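Pseudoperoxidase (Leishmania major, PDB 5VIA) binds heme b through two axial protein ligands and is a pseudoperoxidase of the heme peroxidase family. Local coordinates at residues 155-161 against 182-188; 135-139 against 242-246; 173-179 against 235-239. Residues are numbered along the deposited sequence.

Interaction 1: 155-161 against 182-188; sequences LLACHSV and TLNNRYY. With HEM (protoporphyrin IX containing Fe), chain B.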
loop_
_atom_site.group_PDB
_atom_site.type_symbol
_atom_site.label_atom_id
_atom_site.label_comp_id
_atom_site.label_asym_id
_atom_site.label_seq_id
_atom_site.Cartn_x
_atom_site.Cartn_y
_atom_site.Cartn_z
ATOM N N LEU A 155 -4.710 -0.902 7.654
ATOM C CA LEU A 155 -4.034 -0.981 6.365
ATOM C C LEU A 155 -2.934 0.061 6.268
ATOM O O LEU A 155 -1.952 -0.126 5.548
ATOM C CB LEU A 155 -5.064 -0.770 5.255
ATOM C CG LEU A 155 -4.919 -1.418 3.882
ATOM C CD1 LEU A 155 -4.331 -2.853 3.913
ATOM C CD2 LEU A 155 -6.308 -1.410 3.247
ATOM N N LEU A 156 -3.092 1.164 6.995
ATOM C CA LEU A 156 -2.127 2.266 6.871
ATOM C C LEU A 156 -0.759 1.967 7.485
ATOM O O LEU A 156 0.206 2.706 7.244
ATOM C CB LEU A 156 -2.727 3.585 7.372
ATOM C CG LEU A 156 -3.757 4.194 6.403
ATOM C CD1 LEU A 156 -4.427 5.389 7.010
ATOM C CD2 LEU A 156 -3.101 4.604 5.085
ATOM N N ALA A 157 -0.645 0.874 8.242
ATOM C CA ALA A 157 0.665 0.465 8.758
ATOM C C ALA A 157 1.616 0.026 7.656
ATOM O O ALA A 157 2.802 -0.213 7.930
ATOM C CB ALA A 157 0.529 -0.626 9.778
ATOM N N CYS A 158 1.121 -0.096 6.419
ATOM C CA CYS A 158 2.037 -0.284 5.291
ATOM C C CYS A 158 2.970 0.912 5.165
ATOM O O CYS A 158 4.020 0.811 4.548
ATOM C CB CYS A 158 1.297 -0.492 3.972
ATOM S SG CYS A 158 0.429 -2.087 3.862
ATOM N N HIS A 159 2.584 2.049 5.736
ATOM C CA HIS A 159 3.466 3.229 5.742
ATOM C C HIS A 159 4.654 3.093 6.694
ATOM O O HIS A 159 5.518 3.982 6.768
ATOM C CB HIS A 159 2.661 4.473 6.083
ATOM C CG HIS A 159 1.854 4.991 4.936
ATOM N ND1 HIS A 159 0.968 6.039 5.060
ATOM C CD2 HIS A 159 1.809 4.611 3.638
ATOM C CE1 HIS A 159 0.418 6.289 3.889
ATOM N NE2 HIS A 159 0.906 5.434 3.014
ATOM N N SER A 160 4.710 1.984 7.424
ATOM C CA SER A 160 5.856 1.740 8.288
ATOM C C SER A 160 7.046 1.215 7.475
ATOM O O SER A 160 8.154 1.130 7.995
ATOM C CB SER A 160 5.481 0.763 9.396
ATOM O OG SER A 160 5.233 -0.504 8.840
ATOM N N VAL A 161 6.822 0.891 6.198
ATOM C CA VAL A 161 7.917 0.482 5.307
ATOM C C VAL A 161 7.972 1.376 4.068
ATOM O O VAL A 161 7.070 2.191 3.839
ATOM C CB VAL A 161 7.772 -0.986 4.838
ATOM C CG1 VAL A 161 7.877 -1.951 6.015
ATOM C CG2 VAL A 161 6.460 -1.186 4.094
ATOM N N THR A 182 10.686 -2.959 8.235
ATOM C CA THR A 182 9.831 -3.806 9.091
ATOM C C THR A 182 8.381 -3.328 9.070
ATOM O O THR A 182 8.083 -2.203 9.503
ATOM C CB THR A 182 10.347 -3.856 10.541
ATOM O OG1 THR A 182 11.719 -4.273 10.543
ATOM C CG2 THR A 182 9.559 -4.841 11.361
ATOM N N LEU A 183 7.478 -4.168 8.565
ATOM C CA LEU A 183 6.072 -3.778 8.501
ATOM C C LEU A 183 5.384 -4.205 9.793
ATOM O O LEU A 183 4.959 -5.354 9.939
ATOM C CB LEU A 183 5.373 -4.380 7.276
ATOM C CG LEU A 183 4.133 -3.658 6.719
ATOM C CD1 LEU A 183 3.635 -4.310 5.429
ATOM C CD2 LEU A 183 2.997 -3.589 7.736
ATOM N N ASN A 184 5.295 -3.273 10.730
ATOM C CA ASN A 184 4.598 -3.520 11.990
ATOM C C ASN A 184 3.809 -2.295 12.435
ATOM O O ASN A 184 3.583 -1.380 11.646
ATOM C CB ASN A 184 5.572 -3.982 13.075
ATOM C CG ASN A 184 6.615 -2.934 13.410
ATOM O OD1 ASN A 184 6.485 -1.761 13.042
ATOM N ND2 ASN A 184 7.667 -3.354 14.106
ATOM N N ASN A 185 3.408 -2.275 13.702
ATOM C CA ASN A 185 2.544 -1.208 14.209
ATOM C C ASN A 185 3.306 0.037 14.665
ATOM O O ASN A 185 2.761 0.876 15.381
ATOM C CB ASN A 185 1.688 -1.733 15.364
ATOM C CG ASN A 185 2.516 -2.174 16.547
ATOM O OD1 ASN A 185 3.676 -2.551 16.393
ATOM N ND2 ASN A 185 1.931 -2.122 17.743
ATOM N N ARG A 186 4.564 0.163 14.255
ATOM C CA ARG A 186 5.356 1.316 14.671
ATOM C C ARG A 186 4.772 2.610 14.099
ATOM O O ARG A 186 4.888 3.668 14.703
ATOM C CB ARG A 186 6.821 1.145 14.246
ATOM C CG ARG A 186 7.770 2.065 15.005
ATOM C CD ARG A 186 9.249 1.712 14.781
ATOM N NE ARG A 186 10.085 2.865 15.124
ATOM C CZ ARG A 186 10.308 3.880 14.293
ATOM N NH1 ARG A 186 9.775 3.873 13.080
ATOM N NH2 ARG A 186 11.053 4.899 14.680
ATOM N N TYR A 187 4.141 2.504 12.935
ATOM C CA TYR A 187 3.445 3.619 12.296
ATOM C C TYR A 187 2.554 4.385 13.285
ATOM O O TYR A 187 2.642 5.614 13.404
ATOM C CB TYR A 187 2.614 3.079 11.120
ATOM C CG TYR A 187 1.624 4.054 10.524
ATOM C CD1 TYR A 187 2.030 5.041 9.626
ATOM C CD2 TYR A 187 0.275 3.976 10.841
ATOM C CE1 TYR A 187 1.105 5.940 9.071
ATOM C CE2 TYR A 187 -0.651 4.863 10.294
ATOM C CZ TYR A 187 -0.231 5.839 9.413
ATOM O OH TYR A 187 -1.158 6.714 8.884
ATOM N N TYR A 188 1.710 3.651 14.007
ATOM C CA TYR A 188 0.797 4.261 14.971
ATOM C C TYR A 188 1.537 4.926 16.119
ATOM O O TYR A 188 1.159 6.013 16.574
ATOM C CB TYR A 188 -0.164 3.196 15.510
ATOM C CG TYR A 188 -0.768 2.404 14.386
ATOM C CD1 TYR A 188 -1.710 2.980 13.550
ATOM C CD2 TYR A 188 -0.367 1.098 14.134
ATOM C CE1 TYR A 188 -2.250 2.275 12.499
ATOM C CE2 TYR A 188 -0.909 0.378 13.087
ATOM C CZ TYR A 188 -1.845 0.975 12.271
ATOM O OH TYR A 188 -2.380 0.283 11.217
HETATM C CHA HEM B . 4.044 5.232 -0.046
HETATM C CHB HEM B . 0.483 8.422 0.900
HETATM C CHC HEM B . -2.575 4.665 1.229
HETATM C CHD HEM B . 1.119 1.489 1.022
HETATM C C1A HEM B . 3.321 6.390 0.104
HETATM C C2A HEM B . 3.836 7.714 -0.166
HETATM C C3A HEM B . 2.872 8.594 0.083
HETATM C C4A HEM B . 1.691 7.861 0.535
HETATM C CMA HEM B . 2.975 10.123 -0.068
HETATM C CAA HEM B . 5.249 8.027 -0.705
HETATM C CBA HEM B . 5.162 7.657 -2.198
HETATM C CGA HEM B . 6.461 7.878 -2.941
HETATM O O1A HEM B . 6.922 9.044 -3.006
HETATM O O2A HEM B . 7.016 6.891 -3.500
HETATM C C1B HEM B . -0.685 7.702 1.053
HETATM C C2B HEM B . -2.002 8.224 1.333
HETATM C C3B HEM B . -2.868 7.201 1.405
HETATM C C4B HEM B . -2.108 5.967 1.216
HETATM C CMB HEM B . -2.338 9.716 1.476
HETATM C CAB HEM B . -4.381 7.379 1.689
HETATM C CBB HEM B . -5.295 6.505 1.252
HETATM C C1C HEM B . -1.859 3.481 1.214
HETATM C C2C HEM B . -2.405 2.124 1.354
HETATM C C3C HEM B . -1.364 1.249 1.290
HETATM C C4C HEM B . -0.147 2.027 1.114
HETATM C CMC HEM B . -3.919 1.814 1.523
HETATM C CAC HEM B . -1.289 -0.294 1.347
HETATM C CBC HEM B . -2.371 -1.085 1.339
HETATM C C1D HEM B . 2.263 2.193 0.733
HETATM C C2D HEM B . 3.588 1.621 0.617
HETATM C C3D HEM B . 4.505 2.791 0.286
HETATM C C4D HEM B . 3.638 3.951 0.236
HETATM C CMD HEM B . 3.992 0.141 0.789
HETATM C CAD HEM B . 6.034 2.734 0.030
HETATM C CBD HEM B . 6.173 2.444 -1.471
HETATM C CGD HEM B . 7.620 2.396 -1.900
HETATM O O1D HEM B . 7.883 2.369 -3.139
HETATM O O2D HEM B . 8.499 2.392 -1.002
HETATM N NA HEM B . 2.006 6.512 0.540
HETATM N NB HEM B . -0.780 6.328 0.998
HETATM N NC HEM B . -0.472 3.377 1.071
HETATM N ND HEM B . 2.331 3.567 0.517
HETATM FE FE HEM B . 0.770 4.978 0.725
HETATM O O HOH W 1 10.120 -0.311 9.217
#
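The heme iron sits between two axial protein ligands, and this contact holds one of them: His159 NE2 lies 2.3 Å from FE, while Cys60 binds the same iron. His159 belongs to the tight 3-10 turn 157-160, and segment 182-188 packs along that turn. Tyr187 contributes the largest share of the buried surface. Its CD1 lies 3.6 Å from His159 CB, and one face of its ring is covered by Leu156 O; the Tyr187 and His159 rings meet obliquely, with centroids 5.9 Å apart. Both Tyr187 OH and His159 ND1 bond to Glu243. A proximal histidine paired with a carboxylate is the heme-peroxidase arrangement, whereas cysteine as the second ligand is a departure consistent with the name pseudoperoxidase. Polar ties are sparse. Ser160 OG gives its proton to Ala157 O (2.6 Å), so it can accept from Asn184 N, weakly, at 3.4 Å. Water 1 donates to Ser160 O (2.7 Å) and accepts from Thr182 N (2.9 Å). Leu183 packs on the turn too: its CB is 3.7 Å from Val161 CG1, its CD2 3.4 Å from Ala157 O and its CD1 4.2 Å from Cys158 SG, which also reaches HEM CAC at 3.5 Å.

Interaction 2: 135-139 against 242-246; sequences FSIPT and AELEL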
loop_
_atom_site.group_PDB
_atom_site.type_symbol
_atom_site.label_atom_id
_atom_site.label_comp_id
_atom_site.label_asym_id
_atom_site.label_seq_id
_atom_site.Cartn_x
_atom_site.Cartn_y
_atom_site.Cartn_z
ATOM N N PHE A 135 -10.388 12.929 -2.955
ATOM C CA PHE A 135 -11.299 12.213 -2.069
ATOM C C PHE A 135 -10.649 12.042 -0.706
ATOM O O PHE A 135 -9.424 11.959 -0.611
ATOM C CB PHE A 135 -11.623 10.846 -2.654
ATOM C CG PHE A 135 -12.581 10.893 -3.810
ATOM C CD1 PHE A 135 -13.949 10.976 -3.586
ATOM C CD2 PHE A 135 -12.119 10.841 -5.119
ATOM C CE1 PHE A 135 -14.839 11.005 -4.646
ATOM C CE2 PHE A 135 -13.001 10.875 -6.181
ATOM C CZ PHE A 135 -14.368 10.946 -5.943
ATOM N N SER A 136 -11.459 12.005 0.352
ATOM C CA SER A 136 -10.927 11.777 1.696
ATOM C C SER A 136 -10.361 10.365 1.811
ATOM O O SER A 136 -10.705 9.466 1.027
ATOM C CB SER A 136 -12.007 11.993 2.751
ATOM O OG SER A 136 -12.928 10.907 2.725
ATOM N N ILE A 137 -9.494 10.167 2.793
ATOM C CA ILE A 137 -8.908 8.855 3.050
ATOM C C ILE A 137 -9.953 7.757 3.396
ATOM O O ILE A 137 -9.897 6.672 2.823
ATOM C CB ILE A 137 -7.764 8.946 4.084
ATOM C CG1 ILE A 137 -6.576 9.701 3.466
ATOM C CG2 ILE A 137 -7.327 7.560 4.548
ATOM C CD1 ILE A 137 -5.368 9.874 4.399
ATOM N N PRO A 138 -10.899 8.033 4.321
ATOM C CA PRO A 138 -11.930 7.019 4.591
ATOM C C PRO A 138 -12.748 6.644 3.358
ATOM O O PRO A 138 -13.060 5.455 3.178
ATOM C CB PRO A 138 -12.825 7.702 5.630
ATOM C CG PRO A 138 -11.884 8.603 6.378
ATOM C CD PRO A 138 -10.940 9.125 5.313
ATOM N N THR A 139 -13.087 7.625 2.521
ATOM C CA THR A 139 -13.857 7.365 1.298
ATOM C C THR A 139 -13.139 6.346 0.420
ATOM O O THR A 139 -13.740 5.380 -0.077
ATOM C CB THR A 139 -14.087 8.661 0.504
ATOM O OG1 THR A 139 -14.930 9.538 1.267
ATOM C CG2 THR A 139 -14.744 8.374 -0.858
ATOM N N ALA A 242 -3.681 14.920 5.698
ATOM C CA ALA A 242 -4.907 14.127 5.872
ATOM C C ALA A 242 -4.743 12.935 6.824
ATOM O O ALA A 242 -5.657 12.612 7.593
ATOM C CB ALA A 242 -5.413 13.653 4.524
ATOM N N GLU A 243 -3.594 12.272 6.766
ATOM C CA GLU A 243 -3.306 11.152 7.661
ATOM C C GLU A 243 -3.205 11.627 9.112
ATOM O O GLU A 243 -3.589 10.909 10.042
ATOM C CB GLU A 243 -2.005 10.466 7.230
ATOM C CG GLU A 243 -2.155 9.044 6.740
ATOM C CD GLU A 243 -0.884 8.500 6.109
ATOM O OE1 GLU A 243 -0.251 7.584 6.694
ATOM O OE2 GLU A 243 -0.531 8.975 5.007
ATOM N N LEU A 244 -2.684 12.840 9.300
ATOM C CA LEU A 244 -2.562 13.438 10.625
ATOM C C LEU A 244 -3.892 13.990 11.139
ATOM O O LEU A 244 -4.184 13.917 12.338
ATOM C CB LEU A 244 -1.505 14.555 10.606
ATOM C CG LEU A 244 -0.079 14.100 10.292
ATOM C CD1 LEU A 244 0.841 15.283 9.999
ATOM C CD2 LEU A 244 0.458 13.293 11.459
ATOM N N GLU A 245 -4.698 14.553 10.243
ATOM C CA GLU A 245 -5.942 15.187 10.667
ATOM C C GLU A 245 -6.924 14.147 11.191
ATOM O O GLU A 245 -7.778 14.450 12.023
ATOM C CB GLU A 245 -6.555 16.017 9.535
ATOM C CG GLU A 245 -5.808 17.327 9.257
ATOM C CD GLU A 245 -5.730 18.249 10.469
ATOM O OE1 GLU A 245 -6.790 18.648 11.000
ATOM O OE2 GLU A 245 -4.602 18.588 10.892
ATOM N N LEU A 246 -6.777 12.912 10.722
ATOM C CA LEU A 246 -7.604 11.808 11.192
ATOM C C LEU A 246 -7.348 11.477 12.668
ATOM O O LEU A 246 -8.225 10.941 13.346
ATOM C CB LEU A 246 -7.407 10.589 10.295
ATOM C CG LEU A 246 -8.015 10.798 8.907
ATOM C CD1 LEU A 246 -7.807 9.602 8.012
ATOM C CD2 LEU A 246 -9.498 11.109 9.024
#
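Ile137, Leu246 and Pro138 carry most of this small contact, which buries 186 Å² in all between the start of helix 137-142 and segment 242-246. Ile137 is the main piece. Its CA-to-CB bond points at the other segment and its chain is extended (chi2 near 180°), so CD1 arrives 3.8 Å from Ala242 CB and equally 3.8 Å from Glu243 N. Leu246 comes in from one turn further along and places CD1 4.0 Å from Ile137 CB; the same methyl lies 4.2 Å from Pro138 CD. Ala242 and Leu246, four residues apart, thus present one side of their turn to the isoleucine. Ile137 also touches the heme, so its side chain joins the cofactor pocket to this short helix. Ser136 stands at the N-cap position of helix 137-142, and its OG is hydrogen-bonded to Thr139 OG1 (2.8 Å), away from the interface. Glu243 lends the contact its backbone and CG, 4.1 Å from Ile137 CD1, while its carboxylate is engaged by Tyr187 and His159, the axial heme ligand. The side chains therefore meet through apolar atoms alone, held by van der Waals fit and exclusion of water, and the one charged side chain among them spends its charge on the heme site.

Interaction 3: 173-179 against 235-239; sequences SATHTGR and RQCVV. With HEM (protoporphyrin IX containing Fe), chain B.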
loop_
_atom_site.group_PDB
_atom_site.type_symbol
_atom_site.label_atom_id
_atom_site.label_comp_id
_atom_site.label_asym_id
_atom_site.label_seq_id
_atom_site.Cartn_x
_atom_site.Cartn_y
_atom_site.Cartn_z
ATOM N N SER A 173 14.836 10.548 -0.148
ATOM C CA SER A 173 15.502 10.549 1.166
ATOM C C SER A 173 14.561 10.929 2.303
ATOM O O SER A 173 14.908 11.713 3.187
ATOM C CB SER A 173 16.716 11.481 1.185
ATOM O OG SER A 173 17.642 11.131 0.177
ATOM N N ALA A 174 13.362 10.374 2.264
ATOM C CA ALA A 174 12.389 10.586 3.321
ATOM C C ALA A 174 11.564 9.321 3.418
ATOM O O ALA A 174 11.452 8.584 2.440
ATOM C CB ALA A 174 11.504 11.767 2.994
ATOM N N THR A 175 11.007 9.061 4.599
ATOM C CA THR A 175 10.120 7.922 4.820
ATOM C C THR A 175 8.979 8.442 5.668
ATOM O O THR A 175 9.013 9.598 6.070
ATOM C CB THR A 175 10.849 6.781 5.539
ATOM O OG1 THR A 175 11.353 7.249 6.796
ATOM C CG2 THR A 175 12.024 6.301 4.693
ATOM N N HIS A 176 7.963 7.624 5.929
ATOM C CA HIS A 176 6.884 8.053 6.807
ATOM C C HIS A 176 7.303 8.059 8.283
ATOM O O HIS A 176 6.895 8.946 9.046
ATOM C CB HIS A 176 5.659 7.146 6.649
ATOM C CG HIS A 176 4.851 7.421 5.420
ATOM N ND1 HIS A 176 4.894 6.617 4.301
ATOM C CD2 HIS A 176 3.967 8.408 5.139
ATOM C CE1 HIS A 176 4.069 7.093 3.385
ATOM N NE2 HIS A 176 3.495 8.182 3.867
ATOM N N THR A 177 8.095 7.064 8.691
ATOM C CA THR A 177 8.359 6.839 10.117
ATOM C C THR A 177 9.836 6.755 10.485
ATOM O O THR A 177 10.172 6.514 11.646
ATOM C CB THR A 177 7.675 5.548 10.624
ATOM O OG1 THR A 177 8.366 4.401 10.106
ATOM C CG2 THR A 177 6.225 5.505 10.198
ATOM N N GLY A 178 10.721 6.944 9.512
ATOM C CA GLY A 178 12.142 6.933 9.812
ATOM C C GLY A 178 12.784 5.577 9.583
ATOM O O GLY A 178 14.008 5.426 9.716
ATOM N N ARG A 179 11.959 4.590 9.238
ATOM C CA ARG A 179 12.444 3.242 8.954
ATOM C C ARG A 179 11.775 2.686 7.709
ATOM O O ARG A 179 10.732 3.189 7.264
ATOM C CB ARG A 179 12.219 2.300 10.144
ATOM C CG ARG A 179 12.981 2.700 11.385
ATOM C CD ARG A 179 13.022 1.577 12.404
ATOM N NE ARG A 179 13.654 2.018 13.648
ATOM C CZ ARG A 179 13.441 1.458 14.837
ATOM N NH1 ARG A 179 12.610 0.426 14.950
ATOM N NH2 ARG A 179 14.052 1.931 15.914
ATOM N N ARG A 235 16.705 12.220 10.453
ATOM C CA ARG A 235 15.986 11.582 9.354
ATOM C C ARG A 235 14.721 12.390 9.073
ATOM O O ARG A 235 14.004 12.774 10.001
ATOM C CB ARG A 235 15.587 10.152 9.747
ATOM C CG ARG A 235 16.742 9.281 10.217
ATOM C CD ARG A 235 17.331 8.474 9.071
ATOM N NE ARG A 235 16.427 7.396 8.657
ATOM C CZ ARG A 235 16.838 6.180 8.304
ATOM N NH1 ARG A 235 18.138 5.896 8.314
ATOM N NH2 ARG A 235 15.961 5.249 7.942
ATOM N N GLN A 236 14.439 12.646 7.802
ATOM C CA GLN A 236 13.257 13.407 7.437
ATOM C C GLN A 236 12.091 12.439 7.351
ATOM O O GLN A 236 12.146 11.453 6.609
ATOM C CB GLN A 236 13.474 14.136 6.101
ATOM C CG GLN A 236 12.243 14.872 5.554
ATOM C CD GLN A 236 12.524 15.573 4.238
ATOM O OE1 GLN A 236 13.353 15.121 3.445
ATOM N NE2 GLN A 236 11.862 16.704 4.014
ATOM N N CYS A 237 11.055 12.704 8.140
ATOM C CA CYS A 237 9.874 11.854 8.174
ATOM C C CYS A 237 8.673 12.659 7.709
ATOM O O CYS A 237 8.431 13.771 8.198
ATOM C CB CYS A 237 9.653 11.314 9.585
ATOM S SG CYS A 237 11.087 10.446 10.231
ATOM N N VAL A 238 7.929 12.096 6.763
ATOM C CA VAL A 238 6.945 12.854 5.997
ATOM C C VAL A 238 5.610 12.118 5.995
ATOM O O VAL A 238 5.573 10.906 5.778
ATOM C CB VAL A 238 7.435 13.071 4.544
ATOM C CG1 VAL A 238 6.430 13.867 3.753
ATOM C CG2 VAL A 238 8.797 13.791 4.531
ATOM N N VAL A 239 4.520 12.839 6.264
ATOM C CA VAL A 239 3.178 12.247 6.312
ATOM C C VAL A 239 2.176 13.248 5.735
ATOM O O VAL A 239 2.319 14.454 5.936
ATOM C CB VAL A 239 2.759 11.894 7.767
ATOM C CG1 VAL A 239 1.374 11.258 7.801
ATOM C CG2 VAL A 239 3.765 10.950 8.413
HETATM C CHA HEM B . 4.044 5.232 -0.046
HETATM C CHB HEM B . 0.483 8.422 0.900
HETATM C CHC HEM B . -2.575 4.665 1.229
HETATM C CHD HEM B . 1.119 1.489 1.022
HETATM C C1A HEM B . 3.321 6.390 0.104
HETATM C C2A HEM B . 3.836 7.714 -0.166
HETATM C C3A HEM B . 2.872 8.594 0.083
HETATM C C4A HEM B . 1.691 7.861 0.535
HETATM C CMA HEM B . 2.975 10.123 -0.068
HETATM C CAA HEM B . 5.249 8.027 -0.705
HETATM C CBA HEM B . 5.162 7.657 -2.198
HETATM C CGA HEM B . 6.461 7.878 -2.941
HETATM O O1A HEM B . 6.922 9.044 -3.006
HETATM O O2A HEM B . 7.016 6.891 -3.500
HETATM C C1B HEM B . -0.685 7.702 1.053
HETATM C C2B HEM B . -2.002 8.224 1.333
HETATM C C3B HEM B . -2.868 7.201 1.405
HETATM C C4B HEM B . -2.108 5.967 1.216
HETATM C CMB HEM B . -2.338 9.716 1.476
HETATM C CAB HEM B . -4.381 7.379 1.689
HETATM C CBB HEM B . -5.295 6.505 1.252
HETATM C C1C HEM B . -1.859 3.481 1.214
HETATM C C2C HEM B . -2.405 2.124 1.354
HETATM C C3C HEM B . -1.364 1.249 1.290
HETATM C C4C HEM B . -0.147 2.027 1.114
HETATM C CMC HEM B . -3.919 1.814 1.523
HETATM C CAC HEM B . -1.289 -0.294 1.347
HETATM C CBC HEM B . -2.371 -1.085 1.339
HETATM C C1D HEM B . 2.263 2.193 0.733
HETATM C C2D HEM B . 3.588 1.621 0.617
HETATM C C3D HEM B . 4.505 2.791 0.286
HETATM C C4D HEM B . 3.638 3.951 0.236
HETATM C CMD HEM B . 3.992 0.141 0.789
HETATM C CAD HEM B . 6.034 2.734 0.030
HETATM C CBD HEM B . 6.173 2.444 -1.471
HETATM C CGD HEM B . 7.620 2.396 -1.900
HETATM O O1D HEM B . 7.883 2.369 -3.139
HETATM O O2D HEM B . 8.499 2.392 -1.002
HETATM N NA HEM B . 2.006 6.512 0.540
HETATM N NB HEM B . -0.780 6.328 0.998
HETATM N NC HEM B . -0.472 3.377 1.071
HETATM N ND HEM B . 2.331 3.567 0.517
HETATM FE FE HEM B . 0.770 4.978 0.725
HETATM O O HOH W 2 16.293 11.786 5.524
HETATM O O HOH W 3 13.311 9.007 6.945
#
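Backbone pairing is brief here: Thr175 and Cys237 form a single bridge, parallel in sense. Val238 N donates to Thr175 O at 2.8 Å, a good bond, and Thr175 N donates to Gln236 O at 3.3 Å, a weak one. Gln236 O takes a second proton from water 3 (2.7 Å), which also sits 2.6 Å from Thr175 OG1. That hydroxyl in turn accepts from Gly178 N (2.8 Å), making an ST motif that folds the chain back beside the strand. Further out, water 2 spans a gap too wide for direct pairing, donating to Ser173 O (2.7 Å) and accepting from Gln236 N (3.1 Å). Gly178 O receives Arg235 NH2 at 2.6 Å, weak because the angle is only 117°. Gly178 has a positive phi of 95°, and a side chain there would crowd Cys237 SG. Two buried carbonyls lack a hydrogen-bond partner, His176 O and Val238 O; the latter receives a CA-H...O contact from His176 CA (3.3 Å) and the approach of His176 CD2 (3.0 Å). The His176 ring stacks on that of His159 and brings CE1 to 3.4 Å from HEM C1A. With Arg235, Cys237 and Val239 bonded to strand 219-224, the arrangement is a loop docked on the outer edge of a small antiparallel sheet, delivering a histidine to the heme pocket.

Along the chain the six segments run 135-139, 155-161, 173-179, 182-188, 235-239, 242-246. Interaction 2 therefore encloses both others in sequence, while interactions 1 and 3 interleave. The centres of interactions 1 and 3 are about 12 Å apart. Those of interactions 1 and 2 are about 16 Å apart, and those of interactions 2 and 3 about 19 Å. Strand 235-240 runs straight into helix 241-245, linking interaction 3 to interaction 2, and Leu244 packs on Val239. Glu243 joins interaction 2 to interaction 1, and a probable hydrogen bond from Arg186 NH1 to Thr177 O (3.0 Å) ties 1 to 3. All three contacts include heme-pocket residues, so together they build the surroundings of the His159 side of the heme.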